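Local coordinates for protein glutathione S-transferase domain (Xanthobacter autotrophicus, PDB 4HZ2) that binds glutathione and is probably a transferase of the glutathione S-transferase family, assembled from two copies of the chain, at residues E124-V129 / L147-T152. Numbering follows the deposited sequence.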
ATOM      1  N   GLU B 124      -0.002  -8.049   3.812  1.00 16.96           N
ATOM      2  CA  GLU B 124      -1.439  -8.321   3.663  1.00 17.29           C
ATOM      3  C   GLU B 124      -1.759  -9.298   2.508  1.00 17.30           C
ATOM      4  O   GLU B 124      -2.540 -10.238   2.692  1.00 18.08           O
ATOM      5  CB  GLU B 124      -2.215  -6.997   3.488  1.00 17.84           C
ATOM      6  CG  GLU B 124      -3.688  -7.091   3.876  1.00 19.12           C
ATOM      7  CD  GLU B 124      -4.591  -7.467   2.723  1.00 26.58           C
ATOM      8  OE1 GLU B 124      -4.071  -7.788   1.631  1.00 22.29           O
ATOM      9  OE2 GLU B 124      -5.824  -7.469   2.903  1.00 26.00           O
ATOM     10  N   PRO B 125      -1.181  -9.075   1.310  1.00 14.38           N
ATOM     11  CA  PRO B 125      -1.581  -9.958   0.188  1.00 17.08           C
ATOM     12  C   PRO B 125      -1.258 -11.439   0.367  1.00 19.88           C
ATOM     13  O   PRO B 125      -1.729 -12.263  -0.421  1.00 22.52           O
ATOM     14  CB  PRO B 125      -0.809  -9.376  -1.020  1.00 19.79           C
ATOM     15  CG  PRO B 125      -0.519  -7.963  -0.624  1.00 20.77           C
ATOM     16  CD  PRO B 125      -0.267  -7.999   0.865  1.00 18.14           C
ATOM     17  N   TYR B 126      -0.474 -11.773   1.392  1.00 16.55           N
ATOM     18  CA  TYR B 126      -0.089 -13.166   1.654  1.00 17.20           C
ATOM     19  C   TYR B 126      -0.729 -13.708   2.915  1.00 18.45           C
ATOM     20  O   TYR B 126      -1.278 -14.818   2.915  1.00 23.64           O
ATOM     21  CB  TYR B 126       1.441 -13.311   1.691  1.00 17.76           C
ATOM     22  CG  TYR B 126       2.023 -12.667   0.465  1.00 18.08           C
ATOM     23  CD1 TYR B 126       1.714 -13.155  -0.813  1.00 17.70           C
ATOM     24  CD2 TYR B 126       2.809 -11.530   0.565  1.00 19.48           C
ATOM     25  CE1 TYR B 126       2.179 -12.521  -1.955  1.00 21.57           C
ATOM     26  CE2 TYR B 126       3.312 -10.907  -0.566  1.00 20.74           C
ATOM     27  CZ  TYR B 126       2.983 -11.395  -1.824  1.00 20.97           C
ATOM     28  OH  TYR B 126       3.485 -10.782  -2.936  1.00 23.98           O
ATOM     29  N   ILE B 127      -0.651 -12.929   3.991  1.00 18.59           N
ATOM     30  CA  ILE B 127      -1.177 -13.337   5.303  0.50 18.79           C
ATOM     31  C   ILE B 127      -2.700 -13.249   5.334  1.00 18.55           C
ATOM     32  O   ILE B 127      -3.384 -14.201   5.694  1.00 20.61           O
ATOM     33  CB  ILE B 127      -0.604 -12.474   6.460  0.50 21.26           C
ATOM     34  CG1 ILE B 127       0.930 -12.442   6.409  0.50 25.93           C
ATOM     35  CG2 ILE B 127      -1.085 -12.984   7.817  0.50 24.50           C
ATOM     36  CD1 ILE B 127       1.581 -13.779   6.675  0.50 27.51           C
ATOM     37  N   ALA B 128      -3.227 -12.100   4.942  1.00 21.25           N
ATOM     38  CA  ALA B 128      -4.670 -11.933   4.966  1.00 21.62           C
ATOM     39  C   ALA B 128      -5.306 -12.888   3.962  1.00 22.34           C
ATOM     40  O   ALA B 128      -6.318 -13.536   4.251  1.00 22.84           O
ATOM     41  CB  ALA B 128      -5.029 -10.502   4.647  1.00 17.75           C
ATOM     42  N   VAL B 129      -4.718 -12.978   2.774  1.00 20.55           N
ATOM     43  CA  VAL B 129      -5.267 -13.836   1.733  1.00 25.18           C
ATOM     44  C   VAL B 129      -5.246 -15.325   2.117  1.00 27.61           C
ATOM     45  O   VAL B 129      -6.250 -16.025   1.942  1.00 28.94           O
ATOM     46  CB  VAL B 129      -4.583 -13.580   0.379  1.00 27.61           C
ATOM     47  CG1 VAL B 129      -5.057 -14.583  -0.676  1.00 30.72           C
ATOM     48  CG2 VAL B 129      -4.853 -12.136  -0.055  1.00 30.80           C
ATOM     49  N   LEU B 147      -1.473 -20.596  -2.644  1.00 37.15           N
ATOM     50  CA  LEU B 147      -1.157 -20.805  -1.230  1.00 33.21           C
ATOM     51  C   LEU B 147       0.313 -21.124  -0.956  1.00 33.09           C
ATOM     52  O   LEU B 147       0.832 -20.748   0.090  1.00 31.92           O
ATOM     53  CB  LEU B 147      -2.083 -21.851  -0.603  1.00 39.10           C
ATOM     54  CG  LEU B 147      -3.463 -21.289  -0.237  1.00 46.14           C
ATOM     55  CD1 LEU B 147      -4.368 -22.402   0.274  1.00 35.53           C
ATOM     56  CD2 LEU B 147      -3.414 -20.108   0.757  1.00 35.04           C
ATOM     57  N   ALA B 148       0.994 -21.801  -1.878  1.00 29.75           N
ATOM     58  CA  ALA B 148       2.410 -22.090  -1.662  1.00 32.62           C
ATOM     59  C   ALA B 148       3.209 -20.794  -1.755  1.00 28.81           C
ATOM     60  O   ALA B 148       4.138 -20.551  -0.973  1.00 30.03           O
ATOM     61  CB  ALA B 148       2.912 -23.101  -2.684  1.00 34.95           C
ATOM     62  N   ASP B 149       2.838 -19.959  -2.719  1.00 31.32           N
ATOM     63  CA  ASP B 149       3.436 -18.652  -2.868  1.00 36.46           C
ATOM     64  C   ASP B 149       3.181 -17.806  -1.622  1.00 33.38           C
ATOM     65  O   ASP B 149       4.087 -17.130  -1.123  1.00 31.10           O
ATOM     66  CB  ASP B 149       2.848 -17.960  -4.091  1.00 35.13           C
ATOM     67  CG  ASP B 149       3.594 -16.689  -4.453  1.00 56.17           C
ATOM     68  OD1 ASP B 149       4.798 -16.778  -4.788  1.00 56.05           O
ATOM     69  OD2 ASP B 149       2.975 -15.601  -4.393  1.00 54.72           O
ATOM     70  N   CYS B 150       1.944 -17.852  -1.119  1.00 34.17           N
ATOM     71  CA  CYS B 150       1.587 -17.148   0.114  1.00 31.43           C
ATOM     72  C   CYS B 150       2.422 -17.588   1.281  1.00 27.87           C
ATOM     73  O   CYS B 150       2.859 -16.768   2.084  1.00 26.72           O
ATOM     74  CB  CYS B 150       0.138 -17.401   0.494  1.00 30.68           C
ATOM     75  SG  CYS B 150      -0.996 -16.266  -0.308  1.00 34.34           S
ATOM     76  N   ALA B 151       2.609 -18.893   1.403  1.00 25.52           N
ATOM     77  CA  ALA B 151       3.361 -19.417   2.523  1.00 31.00           C
ATOM     78  C   ALA B 151       4.780 -18.865   2.467  1.00 26.06           C
ATOM     79  O   ALA B 151       5.317 -18.395   3.470  1.00 27.49           O
ATOM     80  CB  ALA B 151       3.348 -20.935   2.513  1.00 25.78           C
ATOM     81  N   THR B 152       5.386 -18.903   1.289  1.00 22.29           N
ATOM     82  CA  THR B 152       6.757 -18.411   1.125  1.00 19.22           C
ATOM     83  C   THR B 152       6.868 -16.901   1.354  1.00 19.34           C
ATOM     84  O   THR B 152       7.707 -16.427   2.139  1.00 20.20           O
ATOM     85  CB  THR B 152       7.289 -18.800  -0.276  1.00 26.44           C
ATOM     86  OG1 THR B 152       7.221 -20.239  -0.418  1.00 27.98           O
ATOM     87  CG2 THR B 152       8.724 -18.314  -0.465  1.00 22.86           C
TER
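Y126 turns its ring carbon CG anti to its own carbonyl carbon (chi1 -50°), and C150 likewise sets SG anti to its carbonyl carbon, which brings the thiol against the base of the tyrosine where the first two long helices of the all-helical GST C-terminal domain meet. Helix 107-137 is kinked here, since the backbone N atoms of P125 and Y126 make no bond to the preceding turn. Its 124-129 segment passes 147-152 with the axes 8.5 Å apart and an angle of 113° between their directions. The register centres on Y126 and C150, whose CA atoms lie 4.6 Å from each other, a close approach consistent with the small side chain of C150. The C150 sulfur rests against backbone as much as side chain, with SG 3.5 Å from Y126 O and 3.8 Å from Y126 CA, while V129 CG1 is a looser apolar neighbour at 4.4 Å from that SG. A130, one residue further along helix 107-137, also packs on C150. The tyrosine ring reaches past the cysteine: Y126 CD1 is 4.1 Å from C150 CA, and P125 CB lies over the centre of one ring face. Near the CE1 side of the ring, the D149 carboxylate is turned 79° from the ring plane, and D149 OD1 forms a salt bridge to R153, which also packs on Y126. E124 in the same segment as Y126 links to the glutathione pocket and the dimer interface: its OE2 is hydrogen-bonded to N33 ND2, and its OE1 to the Y121 hydroxyl of the second subunit. The contact thus joins helix 144-165 to the helix that borders the glutathione site, by packing without a clear hydrogen bond between the two segments. At the rim of this packing, D149 OD2 approaches the ring obliquely, 4.0 Å from Y126 CE1.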